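Local atomic coordinates of inorganic pyrophosphatase (Shewanella sp. AS-11, PDB entry 6LL8), a protein that probably hydrolyses diphosphate to two phosphates, as a type II inorganic pyrophosphatase working with divalent metal ions such as manganese or magnesium. Residues V7-K10 and I11-D15; S146-V149 and I150-S153; S269-L272 and T273-Y277; T155-T158 and A159-R162. One frame throughout, in Å; residues are numbered along the deposited sequence.

Interaction 1: residues V7-K10 and I11-D15. With MG (magnesium ion), chain C; MG (magnesium ion), chain F; MG (magnesium ion), chain D; 2PN (imidodiphosphoric acid), chain I.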
ATOM      1  N   VAL A   7     -11.851  -6.034  -0.865  1.00  7.86           N
ATOM      2  CA  VAL A   7     -11.395  -4.925  -0.003  1.00  8.41           C
ATOM      3  C   VAL A   7      -9.905  -5.073   0.297  1.00  8.10           C
ATOM      4  O   VAL A   7      -9.403  -6.148   0.642  1.00  8.04           O
ATOM      5  CB  VAL A   7     -12.259  -4.811   1.242  1.00 10.50           C
ATOM      6  CG1 VAL A   7     -12.185  -6.030   2.086  1.00 12.29           C
ATOM      7  CG2 VAL A   7     -11.906  -3.591   2.059  1.00 11.67           C
ATOM      8  N   GLY A   8      -9.237  -3.942   0.188  1.00  7.76           N
ATOM      9  CA  GLY A   8      -7.809  -3.834   0.477  1.00  7.73           C
ATOM     10  C   GLY A   8      -7.522  -3.435   1.899  1.00  7.27           C
ATOM     11  O   GLY A   8      -8.352  -3.551   2.789  1.00  8.56           O
ATOM     12  N   HIS A   9      -6.286  -3.023   2.131  1.00  6.97           N
ATOM     13  CA  HIS A   9      -5.844  -2.801   3.512  1.00  7.79           C
ATOM     14  C   HIS A   9      -6.511  -1.596   4.149  1.00  8.28           C
ATOM     15  O   HIS A   9      -6.878  -0.626   3.477  1.00  8.50           O
ATOM     16  CB  HIS A   9      -4.311  -2.754   3.635  1.00  7.37           C
ATOM     17  CG  HIS A   9      -3.552  -1.840   2.727  1.00  7.33           C
ATOM     18  ND1 HIS A   9      -3.495  -0.464   2.888  1.00  7.62           N
ATOM     19  CD2 HIS A   9      -2.753  -2.122   1.668  1.00  6.81           C
ATOM     20  CE1 HIS A   9      -2.693   0.022   1.908  1.00  7.53           C
ATOM     21  NE2 HIS A   9      -2.228  -0.963   1.149  1.00  7.06           N
ATOM     22  N   LYS A  10      -6.538  -1.615   5.482  1.00  8.01           N
ATOM     23  CA  LYS A  10      -6.762  -0.408   6.270  1.00  8.76           C
ATOM     24  C   LYS A  10      -5.841   0.691   5.760  1.00  9.09           C
ATOM     25  O   LYS A  10      -4.719   0.422   5.360  1.00  8.60           O
ATOM     26  CB  LYS A  10      -6.506  -0.691   7.744  1.00 10.63           C
ATOM     27  CG  LYS A  10      -7.590  -1.444   8.489  1.00 12.76           C
ATOM     28  CD  LYS A  10      -7.325  -1.549   9.970  1.00 15.88           C
ATOM     29  CE  LYS A  10      -8.518  -2.060  10.739  1.00 19.59           C
ATOM     30  NZ  LYS A  10      -8.173  -2.038  12.185  1.00 24.02           N
ATOM     31  N   ILE A  11      -6.331   1.916   5.827  1.00  8.81           N
ATOM     32  CA  ILE A  11      -5.579   3.080   5.297  1.00  8.81           C
ATOM     33  C   ILE A  11      -5.243   2.770   3.844  1.00  8.55           C
ATOM     34  O   ILE A  11      -4.098   2.565   3.425  1.00  9.03           O
ATOM     35  CB  ILE A  11      -4.380   3.487   6.159  1.00 10.21           C
ATOM     36  CG1 ILE A  11      -4.875   3.689   7.607  1.00 13.79           C
ATOM     37  CG2 ILE A  11      -3.749   4.753   5.579  1.00 11.20           C
ATOM     38  CD1 ILE A  11      -3.850   4.146   8.557  1.00 15.76           C
ATOM     39  N   PRO A  12      -6.280   2.630   3.009  1.00  8.74           N
ATOM     40  CA  PRO A  12      -6.056   2.121   1.653  1.00  8.41           C
ATOM     41  C   PRO A  12      -5.251   3.114   0.827  1.00  8.42           C
ATOM     42  O   PRO A  12      -5.444   4.319   0.897  1.00 10.08           O
ATOM     43  CB  PRO A  12      -7.458   1.976   1.100  1.00  9.74           C
ATOM     44  CG  PRO A  12      -8.307   2.912   1.907  1.00  9.74           C
ATOM     45  CD  PRO A  12      -7.705   2.848   3.307  1.00 10.27           C
ATOM     46  N   ASP A  13      -4.446   2.548  -0.058  1.00  7.67           N
ATOM     47  CA  ASP A  13      -3.731   3.281  -1.104  1.00  7.63           C
ATOM     48  C   ASP A  13      -4.356   2.979  -2.459  1.00  7.05           C
ATOM     49  O   ASP A  13      -5.378   2.281  -2.565  1.00  7.65           O
ATOM     50  CB  ASP A  13      -2.262   2.971  -1.026  1.00  7.68           C
ATOM     51  CG  ASP A  13      -1.938   1.483  -1.098  1.00  7.54           C
ATOM     52  OD1 ASP A  13      -2.811   0.662  -1.466  1.00  7.78           O
ATOM     53  OD2 ASP A  13      -0.787   1.096  -0.780  1.00  7.90           O
ATOM     54  N   SER A  14      -3.766   3.504  -3.508  1.00  7.67           N
ATOM     55  CA  SER A  14      -4.332   3.359  -4.849  1.00  8.35           C
ATOM     56  C   SER A  14      -4.423   1.888  -5.234  1.00  7.58           C
ATOM     57  O   SER A  14      -5.406   1.504  -5.891  1.00  8.46           O
ATOM     58  CB  SER A  14      -3.574   4.179  -5.855  1.00  9.82           C
ATOM     59  OG  SER A  14      -3.659   5.543  -5.538  1.00 11.11           O
ATOM     60  N   ASP A  15      -3.428   1.084  -4.951  1.00  7.73           N
ATOM     61  CA  ASP A  15      -3.513  -0.335  -5.300  1.00  7.66           C
ATOM     62  C   ASP A  15      -4.705  -0.985  -4.625  1.00  7.46           C
ATOM     63  O   ASP A  15      -5.468  -1.720  -5.269  1.00  8.70           O
ATOM     64  CB  ASP A  15      -2.211  -1.017  -4.902  1.00  7.33           C
ATOM     65  CG  ASP A  15      -1.939  -2.402  -5.427  1.00  8.86           C
ATOM     66  OD1 ASP A  15      -2.541  -2.754  -6.484  1.00 10.36           O
ATOM     67  OD2 ASP A  15      -1.079  -3.109  -4.851  1.00  8.28           O
TER
HETATM   68 MG    MG C 401      -1.178  -0.936  -0.802  1.00  6.59          MG
HETATM   69 MG    MG F 404       0.665   0.942  -2.720  1.00 10.37          MG
HETATM   70 MG    MG D 402       0.349  -2.736  -3.347  1.00  7.30          MG
HETATM   71  P1  2PN I 407       1.891  -1.426  -0.898  1.00  7.60           P
HETATM   72  O1  2PN I 407       0.581  -1.497  -0.117  1.00  7.96           O
HETATM   73  O2  2PN I 407       2.209  -0.028  -1.356  1.00  7.90           O
HETATM   74  O3  2PN I 407       1.897  -2.426  -2.039  1.00  7.99           O
HETATM   75  N1  2PN I 407       3.080  -1.895   0.138  1.00  7.29           N
HETATM   76  P2  2PN I 407       4.329  -1.133   0.901  1.00  8.36           P
HETATM   77  O4  2PN I 407       4.168  -1.520   2.368  1.00  9.41           O
HETATM   78  O5  2PN I 407       4.163   0.359   0.710  1.00  8.34           O
HETATM   79  O6  2PN I 407       5.615  -1.662   0.314  1.00  8.99           O
HETATM   80  O   HOH W   1      -0.755   2.241  -4.169  1.00 11.34           O
HETATM   81  O   HOH W   2       2.140   2.711  -2.126  1.00 10.78           O
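The imidazole ring of His9 is held at its edges: Ile11 O and Asp13 OD2 both lie near its plane, while Pro12 CA, Asp13 OD1 and O1 of the imidodiphosphate approach obliquely. The setting is the loop from strand 4-7 into helix 14-29 in the DHH family domain, where His9, Asp13 and Asp15 follow one another closely as metal ligands. With CG swung between the backbone N and the carbonyl carbon (chi1 51°), the ring turns back so that its ND1 edge faces the carbonyls of its own loop. There His9 ND1 donates to Lys10 O at 2.9 Å; Lys10 O lies nearly in the ring plane, while ND1 stands above the plane of that carbonyl. ND1 also makes a weak, strongly bent bond (120°) to Ile11 O. The Lys10 carbonyl, with the weaker help of Ile11 O, limits the ring's rotation and leaves His9 NE2 facing a magnesium ion 2.2 Å away. The Asp13 carboxylate grips the same ion with both oxygens, OD1 at 2.4 Å and OD2 at 2.1 Å, and the imidodiphosphate O1 also binds it. OD2 reaches a second magnesium ion as well, bridging the pair. Asp13 does double duty: it sits at the N-cap of helix 14-29, where OD1 is bonded to Ser16. Two residues further, Asp15 OD2 binds a third magnesium ion at 2.1 Å together with the ligand's O3; Asp73 serves the first and third ions, Asp147 the second and third, and His95 the third. The start of the helix also orders solvent: Asp15 N donates to a water 3.0 Å away, itself a ligand of the second magnesium ion.

Interaction 2: residues S146-V149 and I150-S153; sequences SDTV and IFKS. With MG (magnesium ion), chain D; MG (magnesium ion), chain F; 2PN (imidodiphosphoric acid), chain I.
Thr148 and Ser153 meet across the loop that ends helix 134-147, where a Schellman motif at Val149 runs into a type I' beta turn from Val149 to Lys152. Of the backbone bonds, Ser153 N donates to Thr148 O at 2.9 Å, almost straight at 166°, and Lys152 N reaches Val149 O across the turn; positive phi at Val149, Ile150 and Phe151 lets the chain reverse. The side-chain bond comes from Thr148, whose OG1 lies between its backbone N and carbonyl carbon (chi1 68°) and there accepts from Phe151 N at 3.2 Å while also bonded to Ile144 O. A valine here has no hydroxyl and would probably leave Phe151 N without this side-chain acceptor and cost Ile144 O this bond. In the packing, OG1 sits at the edge of the Phe151 ring, 3.6 Å from CD1, the two side chains pointing the same way; Val149 CG2 rests on Ser153 CB at 4.0 Å. Metal bonds come from Asp147 in the last helical turn, whose OD1 and OD2 each bind a different magnesium ion. A water donates to Asp147 O at 2.7 Å and bonds Ser153 OG, itself bonded to Thr155 OG1, at 2.8 Å.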
ATOM      1  N   SER A 146       2.139   3.783  -9.413  1.00  9.28           N
ATOM      2  CA  SER A 146       2.294   4.262  -8.027  1.00 10.46           C
ATOM      3  C   SER A 146       3.112   3.253  -7.225  1.00  9.02           C
ATOM      4  O   SER A 146       4.122   3.630  -6.605  1.00  9.82           O
ATOM      5  CB  SER A 146       0.945   4.514  -7.410  1.00 13.46           C
ATOM      6  OG  SER A 146       1.139   5.120  -6.164  1.00 18.98           O
ATOM      7  N   ASP A 147       2.671   2.009  -7.199  1.00  8.84           N
ATOM      8  CA  ASP A 147       3.361   0.998  -6.374  1.00  9.07           C
ATOM      9  C   ASP A 147       4.802   0.785  -6.810  1.00  8.61           C
ATOM     10  O   ASP A 147       5.656   0.542  -5.965  1.00  9.97           O
ATOM     11  CB  ASP A 147       2.624  -0.327  -6.436  1.00  9.37           C
ATOM     12  CG  ASP A 147       1.671  -0.540  -5.287  1.00  9.83           C
ATOM     13  OD1 ASP A 147       1.137   0.455  -4.810  1.00 11.46           O
ATOM     14  OD2 ASP A 147       1.365  -1.709  -4.930  1.00  8.69           O
ATOM     15  N   THR A 148       5.086   0.882  -8.100  1.00  8.01           N
ATOM     16  CA  THR A 148       6.443   0.676  -8.592  1.00  9.04           C
ATOM     17  C   THR A 148       7.251   1.970  -8.610  1.00  9.09           C
ATOM     18  O   THR A 148       8.417   1.922  -9.016  1.00  9.63           O
ATOM     19  CB  THR A 148       6.473   0.054  -9.970  1.00  8.62           C
ATOM     20  OG1 THR A 148       5.981   0.954 -10.953  1.00  9.31           O
ATOM     21  CG2 THR A 148       5.777  -1.284 -10.033  1.00  9.54           C
ATOM     22  N   VAL A 149       6.672   3.074  -8.193  1.00  9.06           N
ATOM     23  CA  VAL A 149       7.389   4.372  -8.200  1.00  9.14           C
ATOM     24  C   VAL A 149       7.905   4.636  -9.620  1.00  9.17           C
ATOM     25  O   VAL A 149       9.099   4.904  -9.853  1.00  9.68           O
ATOM     26  CB  VAL A 149       8.456   4.500  -7.099  1.00  9.09           C
ATOM     27  CG1 VAL A 149       8.930   5.949  -6.991  1.00 11.42           C
ATOM     28  CG2 VAL A 149       7.923   4.006  -5.767  1.00 10.52           C
ATOM     29  N   ILE A 150       7.009   4.567 -10.585  1.00  9.17           N
ATOM     30  CA  ILE A 150       7.369   4.831 -11.997  1.00  9.47           C
ATOM     31  C   ILE A 150       8.526   3.917 -12.390  1.00  9.53           C
ATOM     32  O   ILE A 150       9.470   4.331 -13.093  1.00 11.17           O
ATOM     33  CB  ILE A 150       7.662   6.313 -12.285  1.00  9.97           C
ATOM     34  CG1 ILE A 150       6.897   7.300 -11.398  1.00 11.51           C
ATOM     35  CG2 ILE A 150       7.400   6.578 -13.762  1.00 12.06           C
ATOM     36  CD1 ILE A 150       7.286   8.771 -11.586  1.00 12.35           C
ATOM     37  N   PHE A 151       8.444   2.668 -11.971  1.00  9.48           N
ATOM     38  CA  PHE A 151       9.406   1.582 -12.284  1.00  9.30           C
ATOM     39  C   PHE A 151      10.719   1.731 -11.513  1.00 10.52           C
ATOM     40  O   PHE A 151      11.621   0.906 -11.731  1.00 12.61           O
ATOM     41  CB  PHE A 151       9.670   1.419 -13.779  1.00 10.47           C
ATOM     42  CG  PHE A 151       8.468   1.369 -14.669  1.00 11.06           C
ATOM     43  CD1 PHE A 151       7.265   0.804 -14.273  1.00 11.91           C
ATOM     44  CD2 PHE A 151       8.595   1.757 -15.984  1.00 13.53           C
ATOM     45  CE1 PHE A 151       6.214   0.707 -15.158  1.00 12.46           C
ATOM     46  CE2 PHE A 151       7.539   1.645 -16.868  1.00 15.49           C
ATOM     47  CZ  PHE A 151       6.341   1.124 -16.451  1.00 14.60           C
ATOM     48  N   LYS A 152      10.854   2.710 -10.637  1.00  9.76           N
ATOM     49  CA  LYS A 152      12.119   2.907  -9.899  1.00 10.71           C
ATOM     50  C   LYS A 152      12.250   1.962  -8.709  1.00 10.20           C
ATOM     51  O   LYS A 152      13.353   1.677  -8.261  1.00 11.19           O
ATOM     52  CB  LYS A 152      12.196   4.338  -9.361  1.00 12.38           C
ATOM     53  CG  LYS A 152      12.215   5.442 -10.407  1.00 13.81           C
ATOM     54  CD  LYS A 152      12.048   6.839  -9.797  1.00 17.41           C
ATOM     55  CE  LYS A 152      12.089   7.975 -10.813  1.00 23.24           C
ATOM     56  NZ  LYS A 152      12.756   9.126 -10.211  1.00 31.52           N
ATOM     57  N   SER A 153      11.144   1.544  -8.137  1.00  9.54           N
ATOM     58  CA  SER A 153      11.190   0.719  -6.922  1.00  9.64           C
ATOM     59  C   SER A 153      11.833  -0.619  -7.239  1.00  9.47           C
ATOM     60  O   SER A 153      11.525  -1.214  -8.276  1.00  9.99           O
ATOM     61  CB  SER A 153       9.819   0.515  -6.362  1.00 10.30           C
ATOM     62  OG  SER A 153       9.891  -0.251  -5.168  1.00 11.12           O
TER
HETATM   63 MG    MG D 402       0.349  -2.736  -3.347  1.00  7.30          MG
HETATM   64 MG    MG F 404       0.665   0.942  -2.720  1.00 10.37          MG
HETATM   65  P1  2PN I 407       1.891  -1.426  -0.898  1.00  7.60           P
HETATM   66  O1  2PN I 407       0.581  -1.497  -0.117  1.00  7.96           O
HETATM   67  O2  2PN I 407       2.209  -0.028  -1.356  1.00  7.90           O
HETATM   68  O3  2PN I 407       1.897  -2.426  -2.039  1.00  7.99           O
HETATM   69  N1  2PN I 407       3.080  -1.895   0.138  1.00  7.29           N
HETATM   70  P2  2PN I 407       4.329  -1.133   0.901  1.00  8.36           P
HETATM   71  O4  2PN I 407       4.168  -1.520   2.368  1.00  9.41           O
HETATM   72  O5  2PN I 407       4.163   0.359   0.710  1.00  8.34           O
HETATM   73  O6  2PN I 407       5.615  -1.662   0.314  1.00  8.99           O
HETATM   74  O   HOH W   3       7.493   0.433  -3.949  1.00 10.06           O
HETATM   75  O   HOH W   2       2.140   2.711  -2.126  1.00 10.78           O
HETATM   76  O   HOH W   1      -0.755   2.241  -4.169  1.00 11.34           O

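Interaction 3: residues S269-L272 and T273-Y277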
ATOM      1  N   SER A 269      13.319  -0.248  21.483  1.00 15.66           N
ATOM      2  CA  SER A 269      14.688  -0.758  21.253  0.50 16.72           C
ATOM      3  C   SER A 269      15.605   0.389  20.827  1.00 17.08           C
ATOM      4  O   SER A 269      15.436   0.943  19.724  1.00 18.42           O
ATOM      5  CB  SER A 269      14.726  -1.856  20.247  0.50 16.65           C
ATOM      6  OG  SER A 269      16.074  -2.226  20.016  0.50 17.25           O
ATOM      7  N   ALA A 270      16.598   0.702  21.655  1.00 19.02           N
ATOM      8  CA  ALA A 270      17.503   1.836  21.357  1.00 20.48           C
ATOM      9  C   ALA A 270      18.357   1.540  20.119  1.00 18.70           C
ATOM     10  O   ALA A 270      18.844   2.498  19.504  1.00 24.44           O
ATOM     11  CB  ALA A 270      18.368   2.165  22.546  1.00 25.67           C
ATOM     12  N   ASP A 271      18.564   0.274  19.755  1.00 18.80           N
ATOM     13  CA  ASP A 271      19.483  -0.069  18.638  1.00 18.80           C
ATOM     14  C   ASP A 271      18.710  -0.664  17.452  1.00 17.52           C
ATOM     15  O   ASP A 271      19.286  -1.409  16.647  1.00 18.51           O
ATOM     16  CB  ASP A 271      20.575  -1.014  19.121  1.00 22.37           C
ATOM     17  CG  ASP A 271      20.039  -2.330  19.650  1.00 32.23           C
ATOM     18  OD1 ASP A 271      18.801  -2.478  19.760  1.00 28.40           O
ATOM     19  OD2 ASP A 271      20.883  -3.195  19.980  1.00 42.00           O
ATOM     20  N   LEU A 272      17.432  -0.321  17.317  1.00 16.10           N
ATOM     21  CA  LEU A 272      16.559  -0.979  16.310  1.00 15.75           C
ATOM     22  C   LEU A 272      17.200  -0.934  14.928  1.00 14.10           C
ATOM     23  O   LEU A 272      17.278  -1.998  14.282  1.00 15.40           O
ATOM     24  CB  LEU A 272      15.215  -0.254  16.276  1.00 14.83           C
ATOM     25  CG  LEU A 272      14.170  -0.946  15.403  1.00 14.39           C
ATOM     26  CD1 LEU A 272      13.663  -2.210  16.048  1.00 18.54           C
ATOM     27  CD2 LEU A 272      13.006  -0.020  15.096  1.00 16.49           C
ATOM     28  N   THR A 273      17.561   0.235  14.408  1.00 14.15           N
ATOM     29  CA  THR A 273      18.024   0.320  13.000  1.00 13.89           C
ATOM     30  C   THR A 273      19.465  -0.164  12.866  1.00 15.50           C
ATOM     31  O   THR A 273      19.813  -0.701  11.809  1.00 15.17           O
ATOM     32  CB  THR A 273      17.806   1.702  12.382  1.00 13.48           C
ATOM     33  OG1 THR A 273      18.575   2.678  13.067  1.00 14.27           O
ATOM     34  CG2 THR A 273      16.355   2.128  12.413  1.00 14.11           C
ATOM     35  N   GLU A 274      20.270  -0.028  13.910  1.00 16.55           N
ATOM     36  CA  GLU A 274      21.609  -0.655  13.918  0.70 18.56           C
ATOM     37  C   GLU A 274      21.450  -2.164  13.691  1.00 17.73           C
ATOM     38  O   GLU A 274      22.128  -2.712  12.818  1.00 19.92           O
ATOM     39  CB  GLU A 274      22.318  -0.320  15.236  0.70 20.82           C
ATOM     40  CG  GLU A 274      23.731  -0.873  15.353  0.70 26.97           C
ATOM     41  CD  GLU A 274      24.620  -0.164  16.369  0.70 35.13           C
ATOM     42  OE1 GLU A 274      24.099   0.348  17.386  0.70 44.23           O
ATOM     43  OE2 GLU A 274      25.836  -0.120  16.137  0.70 44.96           O
ATOM     44  N   ARG A 275      20.566  -2.799  14.452  1.00 17.26           N
ATOM     45  CA  ARG A 275      20.384  -4.272  14.393  0.60 19.00           C
ATOM     46  C   ARG A 275      19.736  -4.662  13.059  1.00 18.03           C
ATOM     47  O   ARG A 275      20.185  -5.657  12.433  1.00 21.07           O
ATOM     48  CB  ARG A 275      19.565  -4.786  15.581  0.60 20.04           C
ATOM     49  CG  ARG A 275      20.321  -4.790  16.906  0.60 22.05           C
ATOM     50  CD  ARG A 275      19.530  -5.513  17.983  0.60 24.10           C
ATOM     51  NE  ARG A 275      18.309  -4.770  18.246  0.60 23.06           N
ATOM     52  CZ  ARG A 275      17.059  -5.155  17.954  0.60 18.61           C
ATOM     53  NH1 ARG A 275      16.798  -6.321  17.390  0.60 21.21           N
ATOM     54  NH2 ARG A 275      16.057  -4.358  18.239  0.60 17.64           N
ATOM     55  N   ALA A 276      18.699  -3.956  12.635  1.00 16.05           N
ATOM     56  CA  ALA A 276      17.952  -4.372  11.431  1.00 16.32           C
ATOM     57  C   ALA A 276      18.746  -4.095  10.155  1.00 16.29           C
ATOM     58  O   ALA A 276      18.701  -4.945   9.264  1.00 18.35           O
ATOM     59  CB  ALA A 276      16.603  -3.705  11.392  1.00 16.52           C
ATOM     60  N   TYR A 277      19.398  -2.940  10.031  1.00 15.52           N
ATOM     61  CA  TYR A 277      19.943  -2.421   8.754  1.00 15.92           C
ATOM     62  C   TYR A 277      21.451  -2.202   8.815  1.00 17.12           C
ATOM     63  O   TYR A 277      22.029  -1.835   7.780  1.00 18.60           O
ATOM     64  CB  TYR A 277      19.247  -1.114   8.355  1.00 15.91           C
ATOM     65  CG  TYR A 277      17.739  -1.212   8.374  1.00 15.05           C
ATOM     66  CD1 TYR A 277      17.072  -2.125   7.584  1.00 16.82           C
ATOM     67  CD2 TYR A 277      16.986  -0.392   9.193  1.00 14.84           C
ATOM     68  CE1 TYR A 277      15.690  -2.209   7.596  1.00 15.28           C
ATOM     69  CE2 TYR A 277      15.606  -0.471   9.225  1.00 13.95           C
ATOM     70  CZ  TYR A 277      14.953  -1.390   8.430  1.00 12.77           C
ATOM     71  OH  TYR A 277      13.591  -1.446   8.502  1.00 14.07           O
TER
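Arg275 folds back over Asp271, the two side chains crossing obliquely with guanidinium and carboxylate planes 47° apart. The salt bridge runs from NE to Asp271 OD1 at 2.8 Å: the oxygen lies nearly in the guanidinium plane, yet is itself met from well above the plane of its carboxylate. At the same edge of the guanidinium, NH2 donates to Ser269 OG, also at 2.8 Å. A bend at chi3 (-65°) turns the arginine's end back to these partners. Both Ser269 and Arg275 are modelled in two conformers, so this grip may hold only part of the time. Leu272 runs at about a right angle to Arg275, its CD1 3.9 Å from NH2. In the backbone, Arg275 N bonds to Asp271 O and Ala276 N to Leu272 O, each at 2.9 Å, forming the first turn of helix 272-277. Asp271 occupies the N-cap position, but its carboxylate serves the arginine one turn on and makes no capping bond. Within the DHHA2 domain, Leu272 meets Ser248 and Leu250 of strand 248-255, Thr273 meets Met263 and Val265 of strand 260-267, and Leu272, Ala276 and Tyr277 touch helix 294-307.

Interaction 4: residues T155-T158 and A159-R162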
ATOM      1  N   THR A 155      10.869  -3.343  -6.170  1.00  9.09           N
ATOM      2  CA  THR A 155       9.791  -4.316  -6.324  1.00  9.04           C
ATOM      3  C   THR A 155       9.366  -4.467  -7.773  1.00  8.84           C
ATOM      4  O   THR A 155       8.669  -5.418  -8.105  1.00  9.42           O
ATOM      5  CB  THR A 155       8.581  -3.964  -5.475  1.00  9.24           C
ATOM      6  OG1 THR A 155       8.093  -2.715  -5.944  1.00 10.02           O
ATOM      7  CG2 THR A 155       8.918  -3.931  -4.012  1.00 10.35           C
ATOM      8  N   CYS A 156       9.731  -3.536  -8.627  1.00  9.18           N
ATOM      9  CA  CYS A 156       9.266  -3.569 -10.028  1.00  9.10           C
ATOM     10  C   CYS A 156       9.888  -4.765 -10.741  1.00  9.38           C
ATOM     11  O   CYS A 156      11.077  -5.047 -10.575  1.00 11.58           O
ATOM     12  CB  CYS A 156       9.639  -2.280 -10.744  1.00  9.88           C
ATOM     13  SG  CYS A 156       8.839  -2.082 -12.342  1.00 10.82           S
ATOM     14  N   THR A 157       9.067  -5.447 -11.526  1.00  9.34           N
ATOM     15  CA  THR A 157       9.489  -6.575 -12.356  1.00  9.87           C
ATOM     16  C   THR A 157       9.125  -6.286 -13.800  1.00 10.29           C
ATOM     17  O   THR A 157       8.330  -5.420 -14.110  1.00 10.36           O
ATOM     18  CB  THR A 157       8.835  -7.884 -11.904  1.00 10.99           C
ATOM     19  OG1 THR A 157       7.445  -7.859 -12.219  1.00 11.74           O
ATOM     20  CG2 THR A 157       9.040  -8.146 -10.426  1.00 11.21           C
ATOM     21  N   THR A 158       9.671  -7.086 -14.708  1.00 11.35           N
ATOM     22  CA  THR A 158       9.293  -7.031 -16.132  0.70 12.64           C
ATOM     23  C   THR A 158       7.777  -7.189 -16.286  1.00 11.13           C
ATOM     24  O   THR A 158       7.175  -6.523 -17.122  1.00 12.76           O
ATOM     25  CB  THR A 158      10.021  -8.123 -16.913  0.70 15.39           C
ATOM     26  OG1 THR A 158      11.426  -7.940 -16.691  0.70 18.16           O
ATOM     27  CG2 THR A 158       9.670  -8.067 -18.379  0.70 17.67           C
ATOM     28  N   ALA A 159       7.160  -8.041 -15.474  1.00 12.03           N
ATOM     29  CA  ALA A 159       5.698  -8.227 -15.562  1.00 12.29           C
ATOM     30  C   ALA A 159       4.951  -6.925 -15.306  1.00 10.45           C
ATOM     31  O   ALA A 159       3.968  -6.656 -15.962  1.00 10.58           O
ATOM     32  CB  ALA A 159       5.222  -9.303 -14.638  1.00 13.82           C
ATOM     33  N   ASP A 160       5.420  -6.140 -14.344  1.00  9.51           N
ATOM     34  CA  ASP A 160       4.750  -4.859 -14.032  1.00  9.15           C
ATOM     35  C   ASP A 160       4.879  -3.889 -15.206  1.00  9.21           C
ATOM     36  O   ASP A 160       3.914  -3.202 -15.548  1.00  9.20           O
ATOM     37  CB  ASP A 160       5.340  -4.199 -12.793  1.00  9.04           C
ATOM     38  CG  ASP A 160       5.205  -5.059 -11.548  1.00  9.13           C
ATOM     39  OD1 ASP A 160       4.065  -5.165 -11.025  1.00 10.25           O
ATOM     40  OD2 ASP A 160       6.237  -5.639 -11.115  1.00  9.77           O
ATOM     41  N   ILE A 161       6.049  -3.825 -15.817  1.00  9.51           N
ATOM     42  CA  ILE A 161       6.300  -2.910 -16.952  1.00  9.88           C
ATOM     43  C   ILE A 161       5.430  -3.323 -18.123  1.00  9.97           C
ATOM     44  O   ILE A 161       4.748  -2.471 -18.729  1.00 11.20           O
ATOM     45  CB  ILE A 161       7.780  -2.865 -17.299  1.00 11.00           C
ATOM     46  CG1 ILE A 161       8.577  -2.294 -16.133  1.00 11.88           C
ATOM     47  CG2 ILE A 161       7.974  -2.043 -18.562  1.00 13.14           C
ATOM     48  CD1 ILE A 161      10.071  -2.377 -16.279  1.00 14.62           C
ATOM     49  N   ARG A 162       5.435  -4.613 -18.458  1.00 10.73           N
ATOM     50  CA  ARG A 162       4.617  -5.101 -19.586  0.80 11.23           C
ATOM     51  C   ARG A 162       3.144  -4.836 -19.303  1.00 10.64           C
ATOM     52  O   ARG A 162       2.399  -4.471 -20.216  1.00 11.15           O
ATOM     53  CB  ARG A 162       4.852  -6.588 -19.795  0.80 14.19           C
ATOM     54  CG  ARG A 162       6.236  -6.960 -20.319  0.80 17.89           C
ATOM     55  CD  ARG A 162       6.325  -8.421 -20.760  0.80 25.19           C
ATOM     56  NE  ARG A 162       5.789  -9.323 -19.736  0.80 31.25           N
ATOM     57  CZ  ARG A 162       6.502 -10.042 -18.872  0.80 30.44           C
ATOM     58  NH1 ARG A 162       7.821 -10.040 -18.921  0.80 39.47           N
ATOM     59  NH2 ARG A 162       5.890 -10.798 -17.981  0.80 34.16           N
TER
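Thr157 holds OG1 between its backbone N and carbonyl carbon (chi1 70°), while Asp160 keeps CG beside its own backbone N (chi1 -61°), and these two torsions bring hydroxyl and carboxylate together. Asp160 OD2 then takes two bonds from the same residue. Thr157 N donates to its anti lone pair at 2.9 Å, and Thr157 OG1 donates at 2.8 Å from above the carboxylate plane. Gly115 N also bonds to OD2 and Thr119 OG1 to OD1, so this buried carboxylate is gripped at both oxygens. An alanine here has no carboxylate, which would probably leave Thr157 N and OG1 without their acceptor and set the hydroxyl free to turn. Along the backbone, Thr157 O accepts from Ile161 N in the carbonyl plane at 3.3 Å, plus a weak bond from Asp160 N, and Thr158 O accepts from Arg162 N at 2.9 Å. On the flank, Cys156 SG packs against Ile161 CG1 at 3.8 Å. With Thr157 at the N-cap of helix 158-171 and Asp160 three residues on, the bond from Thr157 N to the aspartate is the one a capping box makes from its N-cap backbone to the side chain at N3.

Along the chain the order is interaction 1, 2, 4, 3. Interactions 1 and 2 are 17 Å apart between centres but meet at the active site, sharing two magnesium ions and the imidodiphosphate; Asp15 OD2 and Asp147 OD2 come within 2.8 Å because both bind the same ion. Interaction 4, centred about 9 Å from interaction 2, opens the next helix, 158-171, and packs on it through Phe151, Cys156 and Ile161, so the loop that follows the metal-binding end of helix 134-147 is in contact with the start of the next helix. Interaction 3 lies apart in the DHHA2 domain, 27 to 32 Å from the other centres. Helix 294-307 touches both interaction 3 and Thr155 of interaction 4.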